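Local coordinates for tail fiber protein (PDB 5W5P) that probably serves as the trimeric tailspike with which an Acinetobacter phage recognises, and perhaps degrades, the capsular polysaccharide of its host, at residues K40-L45 with V57-R62; L72-T77 with K99-T104; D86-V91 with P108-A113. All blocks are in the same frame, centred on the assembly; numbering follows the deposited sequence.

Contact 1 of 3, residues K40-L45 with V57-R62; sequences KTFDDL and VYVGQR
Arg62 CG sits over one face of the Phe42 ring, 3.8 Å from its centroid and offset toward the rim, a CH-pi contact. Arg62 NH1 lies 3.5 Å from Phe42 CE2, the ring and guanidinium planes 59° apart. At the ring edge stands Val59 CG1, anti to its backbone N (chi1 -174°) and 3.9 Å from Phe42 CD1. The other Val59 methyl, CG2, packs on Leu45 CD2, and Leu45 CD1 reaches Val57 CG2. Two backbone bonds tie Lys40 and the first helical residue, Phe42, to Gln61 and Arg62, which follow strand 56-59. Phe42 N gives a nearly straight bond to Arg62 O (2.8 Å); Gln61 N meets Lys40 O at 2.7 Å, bent at the hydrogen (134°). Behind them a capping box starts helix 42-46: Asp44 OD2 accepts from Thr41 N (3.3 Å) and also from Lys40 N, while Thr41 OG1 takes a weak bond from Asp44 N. The polar ends have partners outside the two segments: Lys40 NZ Asn64, Gln61 NE2 Ser63, Arg62 NH2 Asp86 and NH1 the carbonyl of Trp110. The helix start is thus held by Phe42 N and its own capping box, and the arginine's charge is probably balanced by Asp86.

Contact 2 of 3, residues L72-T77 with K99-T104; sequences LFYADT and KRKWNT
Phe73 and Arg100 face each other as a non-hydrogen-bonded pair of two antiparallel strands, and Tyr74 with Lys99 forms the adjoining hydrogen-bonded pair. The backbone ladder has three nearly straight bonds: Tyr74 N to Lys99 O (3.0 Å), Lys99 N to Tyr74 O (3.1 Å) and Lys101 N to Leu72 O (2.9 Å). Close CA-H...O contacts accompany them, from Phe73 CA to Lys99 O and from Arg100 CA to Leu72 O. One water spans the end of the ladder, accepting from Leu72 N and donating to Lys101 O.

On the Phe73 side, the ring tip packs on the arginine: CE2 lies 3.5 Å from Arg100 CB, and CZ lies over one face of the guanidinium, toward its rim, with the two planes 63° apart. Arg100 CG, anti to its backbone N (chi1 178°), is placed 3.8 Å from Leu72 O. On the Tyr74 side, the ring crosses Lys99 obliquely, CE1 3.6 Å from Lys99 CB, while Lys101 crosses at about a right angle with CE 3.7 Å from Tyr74 CB.

The one salt bridge between the segments joins Lys99 NZ to Asp76 OD2 at 2.6 Å, approaching on the anti side and 17° out of the carboxylate plane. Asp79 is a second acidic partner of the same ammonium, which probably stabilises its charge.

Lys101 NZ bonds Gly60 O of the third subunit, a link between chains. The Arg100 guanidinium is held by the carbonyls of Gly69, Gly70 and Gly87, with Trp110 in cation-pi contact. Strand 71-75 lies between strands 56-59 and 97-100 in a four-stranded antiparallel sheet, and Phe73 turns to Val59 and to Leu45 of helix 42-46.

Contact 3 of 3, residues D86-V91 with P108-A113; sequences DGTILV and PCWFGA
Phe111 lays its ring against Gly87, whose CA is the nearest atom of 86-91 to the ring. CB of Phe111 starts 4.0 Å from Asp86 O, and CG, anti to the carbonyl carbon (chi1 -57°), lies 4.1 Å from Gly87 CA. CD2 then comes to 3.4 Å from Gly87 CA and CE2 to 3.5 Å. At the tip, CZ meets the methyl CG2 of Thr88 at 3.9 Å. The same methyl touches Trp110 CE3, also at 3.9 Å; it meets both rings obliquely. No hydrogen bond joins the segments. Instead Phe111 CA points its hydrogen almost straight at Asp86 O (3.3 Å, 170° at H), and Gly87 CA approaches Trp110 O at 3.4 Å. The turn that presents the two rings is closed by its own backbone, Pro108 O accepting from Phe111 N and Ala113 N on opposite faces of its plane. Besides Arg62, the carboxylate of Asp86 has a salt-bridge partner in Arg46 of helix 42-46. Phe111 also packs on Lys127 and Val131 of helix 122-132, so the ring links the loop before strand 89-91 with that helix.

In the fold
All three contacts reach one small four-stranded antiparallel sheet ahead of the long parallel-stranded body of the chain, their centres 11 to 13 Å apart. Contacts 1 and 2 share neighbouring strands: Val57 O probably accepts from Phe73 N at 2.9 Å, and Phe42 CZ packs on Arg100 NH2 at 3.7 Å. Contact 1 meets contact 3 through Arg62, which has partners in both segments of the latter. Contacts 2 and 3 alternate along the chain and join through neighbouring strands, Arg100 N probably bonding Thr88 O at 2.9 Å. A bound zinc ion lies about 5 Å from the Lys40 side chain of contact 1.

Contact 1 of 3, residues K40-L45 with V57-R62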
loop_
_atom_site.group_PDB
_atom_site.type_symbol
_atom_site.label_atom_id
_atom_site.label_comp_id
_atom_site.label_asym_id
_atom_site.label_seq_id
_atom_site.Cartn_x
_atom_site.Cartn_y
_atom_site.Cartn_z
ATOM N N LYS A 40 -41.836 -21.543 -29.125
ATOM C CA LYS A 40 -41.854 -20.904 -27.817
ATOM C C LYS A 40 -40.961 -21.622 -26.808
ATOM O O LYS A 40 -40.217 -20.971 -26.068
ATOM C CB LYS A 40 -43.291 -20.824 -27.292
ATOM C CG LYS A 40 -43.385 -20.445 -25.829
ATOM C CD LYS A 40 -44.817 -20.410 -25.348
ATOM C CE LYS A 40 -44.949 -19.567 -24.084
ATOM N NZ LYS A 40 -45.843 -20.230 -23.085
ATOM N N THR A 41 -41.010 -22.952 -26.776
ATOM C CA THR A 41 -40.317 -23.751 -25.773
ATOM C C THR A 41 -39.302 -24.681 -26.431
ATOM O O THR A 41 -39.239 -24.813 -27.655
ATOM C CB THR A 41 -41.313 -24.573 -24.945
ATOM O OG1 THR A 41 -41.896 -25.588 -25.774
ATOM C CG2 THR A 41 -42.417 -23.681 -24.391
ATOM N N PHE A 42 -38.493 -25.331 -25.588
ATOM C CA PHE A 42 -37.524 -26.309 -26.075
ATOM C C PHE A 42 -38.212 -27.477 -26.764
ATOM O O PHE A 42 -37.680 -28.028 -27.733
ATOM C CB PHE A 42 -36.663 -26.828 -24.918
ATOM C CG PHE A 42 -35.446 -25.989 -24.619
ATOM C CD1 PHE A 42 -35.385 -24.655 -24.991
ATOM C CD2 PHE A 42 -34.365 -26.543 -23.947
ATOM C CE1 PHE A 42 -34.264 -23.892 -24.701
ATOM C CE2 PHE A 42 -33.240 -25.786 -23.656
ATOM C CZ PHE A 42 -33.189 -24.459 -24.035
ATOM N N ASP A 43 -39.388 -27.876 -26.273
ATOM C CA ASP A 43 -40.118 -28.970 -26.905
ATOM C C ASP A 43 -40.564 -28.607 -28.317
ATOM O O ASP A 43 -40.592 -29.473 -29.199
ATOM C CB ASP A 43 -41.323 -29.363 -26.048
ATOM C CG ASP A 43 -41.955 -30.670 -26.493
ATOM O OD1 ASP A 43 -41.264 -31.711 -26.449
ATOM O OD2 ASP A 43 -43.145 -30.661 -26.888
ATOM N N ASP A 44 -40.911 -27.338 -28.552
ATOM C CA ASP A 44 -41.280 -26.916 -29.898
ATOM C C ASP A 44 -40.109 -27.032 -30.863
ATOM O O ASP A 44 -40.309 -27.361 -32.036
ATOM C CB ASP A 44 -41.802 -25.482 -29.877
ATOM C CG ASP A 44 -43.087 -25.344 -29.095
ATOM O OD1 ASP A 44 -43.814 -26.352 -28.961
ATOM O OD2 ASP A 44 -43.370 -24.226 -28.615
ATOM N N LEU A 45 -38.887 -26.766 -30.400
ATOM C CA LEU A 45 -37.731 -26.908 -31.279
ATOM C C LEU A 45 -37.457 -28.373 -31.593
ATOM O O LEU A 45 -37.245 -28.732 -32.757
ATOM C CB LEU A 45 -36.503 -26.253 -30.652
ATOM C CG LEU A 45 -35.214 -26.353 -31.470
ATOM C CD1 LEU A 45 -35.279 -25.475 -32.713
ATOM C CD2 LEU A 45 -34.015 -25.981 -30.617
ATOM N N VAL A 57 -33.122 -20.386 -35.986
ATOM C CA VAL A 57 -34.434 -20.050 -35.457
ATOM C C VAL A 57 -34.264 -19.586 -34.018
ATOM O O VAL A 57 -33.252 -19.853 -33.363
ATOM C CB VAL A 57 -35.416 -21.238 -35.527
ATOM C CG1 VAL A 57 -35.650 -21.652 -36.971
ATOM C CG2 VAL A 57 -34.891 -22.406 -34.707
ATOM N N TYR A 58 -35.275 -18.888 -33.521
ATOM C CA TYR A 58 -35.276 -18.386 -32.157
ATOM C C TYR A 58 -36.246 -19.198 -31.311
ATOM O O TYR A 58 -37.416 -19.351 -31.677
ATOM C CB TYR A 58 -35.651 -16.903 -32.119
ATOM C CG TYR A 58 -35.807 -16.373 -30.718
ATOM C CD1 TYR A 58 -37.062 -16.222 -30.152
ATOM C CD2 TYR A 58 -34.695 -16.041 -29.950
ATOM C CE1 TYR A 58 -37.213 -15.753 -28.872
ATOM C CE2 TYR A 58 -34.839 -15.567 -28.659
ATOM C CZ TYR A 58 -36.102 -15.425 -28.128
ATOM O OH TYR A 58 -36.270 -14.954 -26.846
ATOM N N VAL A 59 -35.758 -19.724 -30.190
ATOM C CA VAL A 59 -36.598 -20.400 -29.205
ATOM C C VAL A 59 -36.848 -19.432 -28.058
ATOM O O VAL A 59 -35.903 -18.855 -27.504
ATOM C CB VAL A 59 -35.945 -21.699 -28.704
ATOM C CG1 VAL A 59 -36.905 -22.459 -27.805
ATOM C CG2 VAL A 59 -35.513 -22.564 -29.878
ATOM N N GLY A 60 -38.119 -19.261 -27.694
ATOM C CA GLY A 60 -38.478 -18.203 -26.761
ATOM C C GLY A 60 -38.023 -18.469 -25.337
ATOM O O GLY A 60 -37.556 -17.561 -24.649
ATOM N N GLN A 61 -38.172 -19.704 -24.872
ATOM C CA GLN A 61 -37.878 -20.068 -23.490
ATOM C C GLN A 61 -37.733 -21.587 -23.417
ATOM O O GLN A 61 -37.801 -22.284 -24.437
ATOM C CB GLN A 61 -38.959 -19.542 -22.537
ATOM C CG GLN A 61 -40.374 -19.992 -22.874
ATOM C CD GLN A 61 -41.438 -19.077 -22.294
ATOM O OE1 GLN A 61 -41.370 -17.855 -22.437
ATOM N NE2 GLN A 61 -42.423 -19.666 -21.626
ATOM N N ARG A 62 -37.522 -22.106 -22.205
ATOM C CA ARG A 62 -37.269 -23.535 -22.042
ATOM C C ARG A 62 -38.566 -24.330 -22.037
ATOM O O ARG A 62 -38.702 -25.310 -22.774
ATOM C CB ARG A 62 -36.482 -23.794 -20.756
ATOM C CG ARG A 62 -34.976 -23.689 -20.907
ATOM C CD ARG A 62 -34.253 -24.056 -19.613
ATOM N NE ARG A 62 -34.624 -25.388 -19.136
ATOM C CZ ARG A 62 -33.959 -26.501 -19.432
ATOM N NH1 ARG A 62 -32.880 -26.446 -20.202
ATOM N NH2 ARG A 62 -34.370 -27.667 -18.954
#

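Contact 2 of 3, residues L72-T77 with K99-T104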
loop_
_atom_site.group_PDB
_atom_site.type_symbol
_atom_site.label_atom_id
_atom_site.label_comp_id
_atom_site.label_asym_id
_atom_site.label_seq_id
_atom_site.Cartn_x
_atom_site.Cartn_y
_atom_site.Cartn_z
ATOM N N LEU A 72 -30.960 -18.148 -29.835
ATOM C CA LEU A 72 -30.887 -18.576 -31.224
ATOM C C LEU A 72 -30.245 -19.954 -31.320
ATOM O O LEU A 72 -29.277 -20.252 -30.614
ATOM C CB LEU A 72 -30.083 -17.574 -32.058
ATOM C CG LEU A 72 -30.625 -16.151 -32.200
ATOM C CD1 LEU A 72 -29.499 -15.199 -32.567
ATOM C CD2 LEU A 72 -31.743 -16.090 -33.241
ATOM N N PHE A 73 -30.789 -20.788 -32.204
ATOM C CA PHE A 73 -30.278 -22.128 -32.459
ATOM C C PHE A 73 -30.172 -22.332 -33.964
ATOM O O PHE A 73 -31.094 -21.981 -34.707
ATOM C CB PHE A 73 -31.189 -23.197 -31.839
ATOM C CG PHE A 73 -31.151 -23.231 -30.335
ATOM C CD1 PHE A 73 -31.964 -22.394 -29.586
ATOM C CD2 PHE A 73 -30.295 -24.099 -29.671
ATOM C CE1 PHE A 73 -31.926 -22.422 -28.202
ATOM C CE2 PHE A 73 -30.254 -24.130 -28.287
ATOM C CZ PHE A 73 -31.071 -23.291 -27.554
ATOM N N TYR A 74 -29.053 -22.892 -34.416
ATOM C CA TYR A 74 -28.855 -23.189 -35.826
ATOM C C TYR A 74 -28.764 -24.694 -36.031
ATOM O O TYR A 74 -28.205 -25.414 -35.199
ATOM C CB TYR A 74 -27.607 -22.492 -36.386
ATOM C CG TYR A 74 -26.289 -23.140 -36.034
ATOM C CD1 TYR A 74 -25.676 -22.887 -34.807
ATOM C CD2 TYR A 74 -25.643 -23.983 -36.931
ATOM C CE1 TYR A 74 -24.462 -23.464 -34.475
ATOM C CE2 TYR A 74 -24.433 -24.568 -36.612
ATOM C CZ TYR A 74 -23.843 -24.304 -35.381
ATOM O OH TYR A 74 -22.634 -24.883 -35.058
ATOM N N ALA A 75 -29.332 -25.162 -37.139
ATOM C CA ALA A 75 -29.348 -26.587 -37.465
ATOM C C ALA A 75 -27.999 -26.957 -38.066
ATOM O O ALA A 75 -27.712 -26.645 -39.223
ATOM C CB ALA A 75 -30.493 -26.912 -38.417
ATOM N N ASP A 76 -27.162 -27.621 -37.272
ATOM C CA ASP A 76 -25.844 -28.070 -37.719
ATOM C C ASP A 76 -26.027 -29.350 -38.525
ATOM O O ASP A 76 -26.066 -30.457 -37.979
ATOM C CB ASP A 76 -24.918 -28.278 -36.527
ATOM C CG ASP A 76 -23.470 -28.438 -36.936
ATOM O OD1 ASP A 76 -23.182 -28.388 -38.150
ATOM O OD2 ASP A 76 -22.619 -28.618 -36.042
ATOM N N THR A 77 -26.139 -29.192 -39.848
ATOM C CA THR A 77 -26.392 -30.332 -40.727
ATOM C C THR A 77 -25.225 -31.311 -40.764
ATOM O O THR A 77 -25.433 -32.488 -41.076
ATOM C CB THR A 77 -26.707 -29.852 -42.149
ATOM O OG1 THR A 77 -27.502 -28.660 -42.095
ATOM C CG2 THR A 77 -27.468 -30.921 -42.914
ATOM N N LYS A 99 -27.824 -26.240 -32.256
ATOM C CA LYS A 99 -26.776 -25.713 -31.391
ATOM C C LYS A 99 -27.009 -24.232 -31.138
ATOM O O LYS A 99 -27.256 -23.463 -32.071
ATOM C CB LYS A 99 -25.383 -25.942 -31.993
ATOM C CG LYS A 99 -25.186 -27.368 -32.435
ATOM C CD LYS A 99 -23.798 -27.671 -32.954
ATOM C CE LYS A 99 -23.498 -29.155 -32.766
ATOM N NZ LYS A 99 -22.409 -29.591 -33.679
ATOM N N ARG A 100 -26.931 -23.844 -29.873
ATOM C CA ARG A 100 -27.142 -22.457 -29.487
ATOM C C ARG A 100 -26.016 -21.584 -30.022
ATOM O O ARG A 100 -24.841 -21.961 -29.985
ATOM C CB ARG A 100 -27.225 -22.342 -27.961
ATOM C CG ARG A 100 -27.409 -20.934 -27.432
ATOM C CD ARG A 100 -27.267 -20.899 -25.910
ATOM N NE ARG A 100 -28.244 -21.754 -25.238
ATOM C CZ ARG A 100 -29.462 -21.358 -24.886
ATOM N NH1 ARG A 100 -29.855 -20.120 -25.146
ATOM N NH2 ARG A 100 -30.285 -22.195 -24.271
ATOM N N LYS A 101 -26.387 -20.416 -30.536
ATOM C CA LYS A 101 -25.423 -19.412 -30.970
ATOM C C LYS A 101 -25.037 -18.584 -29.751
ATOM O O LYS A 101 -25.872 -17.864 -29.195
ATOM C CB LYS A 101 -26.011 -18.528 -32.066
ATOM C CG LYS A 101 -26.528 -19.281 -33.289
ATOM C CD LYS A 101 -25.577 -19.139 -34.466
ATOM C CE LYS A 101 -26.333 -19.055 -35.783
ATOM N NZ LYS A 101 -25.407 -18.797 -36.917
ATOM N N TRP A 102 -23.778 -18.694 -29.328
ATOM C CA TRP A 102 -23.282 -17.915 -28.201
ATOM C C TRP A 102 -21.767 -17.803 -28.302
ATOM O O TRP A 102 -21.085 -18.795 -28.578
ATOM C CB TRP A 102 -23.693 -18.548 -26.864
ATOM C CG TRP A 102 -23.104 -19.909 -26.597
ATOM C CD1 TRP A 102 -23.470 -21.089 -27.177
ATOM C CD2 TRP A 102 -22.057 -20.229 -25.673
ATOM N NE1 TRP A 102 -22.712 -22.120 -26.676
ATOM C CE2 TRP A 102 -21.838 -21.618 -25.752
ATOM C CE3 TRP A 102 -21.284 -19.475 -24.786
ATOM C CZ2 TRP A 102 -20.880 -22.269 -24.979
ATOM C CZ3 TRP A 102 -20.329 -20.125 -24.023
ATOM C CH2 TRP A 102 -20.138 -21.508 -24.125
ATOM N N ASN A 103 -21.249 -16.594 -28.090
ATOM C CA ASN A 103 -19.813 -16.349 -28.082
ATOM C C ASN A 103 -19.364 -15.675 -26.794
ATOM O O ASN A 103 -18.225 -15.197 -26.713
ATOM C CB ASN A 103 -19.399 -15.504 -29.290
ATOM C CG ASN A 103 -20.210 -14.231 -29.423
ATOM O OD1 ASN A 103 -20.763 -13.724 -28.448
ATOM N ND2 ASN A 103 -20.282 -13.704 -30.639
ATOM N N THR A 104 -20.237 -15.612 -25.795
ATOM C CA THR A 104 -19.902 -15.000 -24.521
ATOM C C THR A 104 -19.823 -16.055 -23.430
ATOM O O THR A 104 -19.416 -17.196 -23.671
ATOM C CB THR A 104 -20.944 -13.953 -24.133
ATOM O OG1 THR A 104 -22.159 -14.619 -23.766
ATOM C CG2 THR A 104 -21.216 -13.008 -25.291
HETATM O O HOH W 1 -28.762 -16.937 -28.499
#

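Contact 3 of 3, residues D86-V91 with P108-A113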
loop_
_atom_site.group_PDB
_atom_site.type_symbol
_atom_site.label_atom_id
_atom_site.label_comp_id
_atom_site.label_asym_id
_atom_site.label_seq_id
_atom_site.Cartn_x
_atom_site.Cartn_y
_atom_site.Cartn_z
ATOM N N ASP A 86 -29.534 -30.508 -23.188
ATOM C CA ASP A 86 -30.618 -29.730 -22.582
ATOM C C ASP A 86 -30.189 -28.296 -22.269
ATOM O O ASP A 86 -30.642 -27.694 -21.292
ATOM C CB ASP A 86 -31.161 -30.424 -21.328
ATOM C CG ASP A 86 -32.609 -30.068 -21.046
ATOM O OD1 ASP A 86 -33.400 -29.995 -22.008
ATOM O OD2 ASP A 86 -32.959 -29.867 -19.866
ATOM N N GLY A 87 -29.321 -27.733 -23.108
ATOM C CA GLY A 87 -28.906 -26.359 -22.908
ATOM C C GLY A 87 -28.297 -25.680 -24.117
ATOM O O GLY A 87 -28.702 -24.572 -24.478
ATOM N N THR A 88 -27.303 -26.315 -24.740
ATOM C CA THR A 88 -26.646 -25.752 -25.910
ATOM C C THR A 88 -26.687 -26.662 -27.123
ATOM O O THR A 88 -26.526 -26.171 -28.244
ATOM C CB THR A 88 -25.177 -25.412 -25.603
ATOM O OG1 THR A 88 -24.479 -26.597 -25.197
ATOM C CG2 THR A 88 -25.090 -24.365 -24.493
ATOM N N ILE A 89 -26.891 -27.963 -26.937
ATOM C CA ILE A 89 -27.101 -28.905 -28.027
ATOM C C ILE A 89 -28.438 -29.579 -27.769
ATOM O O ILE A 89 -28.568 -30.375 -26.828
ATOM C CB ILE A 89 -25.971 -29.938 -28.133
ATOM C CG1 ILE A 89 -24.604 -29.259 -28.033
ATOM C CG2 ILE A 89 -26.072 -30.705 -29.443
ATOM C CD1 ILE A 89 -23.447 -30.199 -28.257
ATOM N N LEU A 90 -29.437 -29.254 -28.586
ATOM C CA LEU A 90 -30.763 -29.856 -28.503
ATOM C C LEU A 90 -30.990 -30.683 -29.761
ATOM O O LEU A 90 -30.880 -30.163 -30.877
ATOM C CB LEU A 90 -31.850 -28.790 -28.346
ATOM C CG LEU A 90 -31.645 -27.741 -27.243
ATOM C CD1 LEU A 90 -32.742 -26.684 -27.254
ATOM C CD2 LEU A 90 -31.563 -28.404 -25.882
ATOM N N VAL A 91 -31.298 -31.964 -29.581
ATOM C CA VAL A 91 -31.487 -32.894 -30.688
ATOM C C VAL A 91 -32.980 -33.062 -30.933
ATOM O O VAL A 91 -33.737 -33.396 -30.013
ATOM C CB VAL A 91 -30.818 -34.246 -30.394
ATOM C CG1 VAL A 91 -31.093 -35.226 -31.513
ATOM C CG2 VAL A 91 -29.321 -34.059 -30.190
ATOM N N PRO A 108 -26.322 -20.422 -16.648
ATOM C CA PRO A 108 -26.927 -21.668 -16.137
ATOM C C PRO A 108 -28.395 -21.798 -16.473
ATOM O O PRO A 108 -28.923 -22.918 -16.455
ATOM C CB PRO A 108 -26.710 -21.597 -14.620
ATOM C CG PRO A 108 -25.565 -20.697 -14.459
ATOM C CD PRO A 108 -25.653 -19.676 -15.572
ATOM N N CYS A 109 -29.073 -20.691 -16.790
ATOM C CA CYS A 109 -30.486 -20.762 -17.131
ATOM C C CYS A 109 -30.724 -21.495 -18.439
ATOM O O CYS A 109 -31.823 -22.018 -18.645
ATOM C CB CYS A 109 -31.093 -19.361 -17.215
ATOM S SG CYS A 109 -31.525 -18.643 -15.607
ATOM N N TRP A 110 -29.725 -21.539 -19.324
ATOM C CA TRP A 110 -29.841 -22.335 -20.539
ATOM C C TRP A 110 -30.180 -23.786 -20.221
ATOM O O TRP A 110 -30.936 -24.433 -20.959
ATOM C CB TRP A 110 -28.539 -22.257 -21.334
ATOM C CG TRP A 110 -28.202 -20.885 -21.797
ATOM C CD1 TRP A 110 -29.031 -19.802 -21.831
ATOM C CD2 TRP A 110 -26.941 -20.445 -22.311
ATOM N NE1 TRP A 110 -28.361 -18.709 -22.334
ATOM C CE2 TRP A 110 -27.076 -19.079 -22.633
ATOM C CE3 TRP A 110 -25.710 -21.073 -22.528
ATOM C CZ2 TRP A 110 -26.027 -18.332 -23.156
ATOM C CZ3 TRP A 110 -24.669 -20.329 -23.049
ATOM C CH2 TRP A 110 -24.833 -18.973 -23.358
ATOM N N PHE A 111 -29.635 -24.310 -19.122
ATOM C CA PHE A 111 -29.801 -25.705 -18.739
ATOM C C PHE A 111 -30.899 -25.918 -17.709
ATOM O O PHE A 111 -31.104 -27.055 -17.271
ATOM C CB PHE A 111 -28.482 -26.266 -18.200
ATOM C CG PHE A 111 -27.342 -26.160 -19.165
ATOM C CD1 PHE A 111 -26.507 -25.055 -19.157
ATOM C CD2 PHE A 111 -27.106 -27.169 -20.083
ATOM C CE1 PHE A 111 -25.455 -24.956 -20.046
ATOM C CE2 PHE A 111 -26.058 -27.078 -20.977
ATOM C CZ PHE A 111 -25.231 -25.970 -20.957
ATOM N N GLY A 112 -31.595 -24.866 -17.303
ATOM C CA GLY A 112 -32.717 -24.998 -16.401
ATOM C C GLY A 112 -32.464 -24.631 -14.955
ATOM O O GLY A 112 -33.227 -25.072 -14.089
ATOM N N ALA A 113 -31.428 -23.846 -14.664
ATOM C CA ALA A 113 -31.180 -23.419 -13.294
ATOM C C ALA A 113 -32.357 -22.604 -12.771
ATOM O O ALA A 113 -32.769 -21.617 -13.387
ATOM C CB ALA A 113 -29.892 -22.599 -13.217
#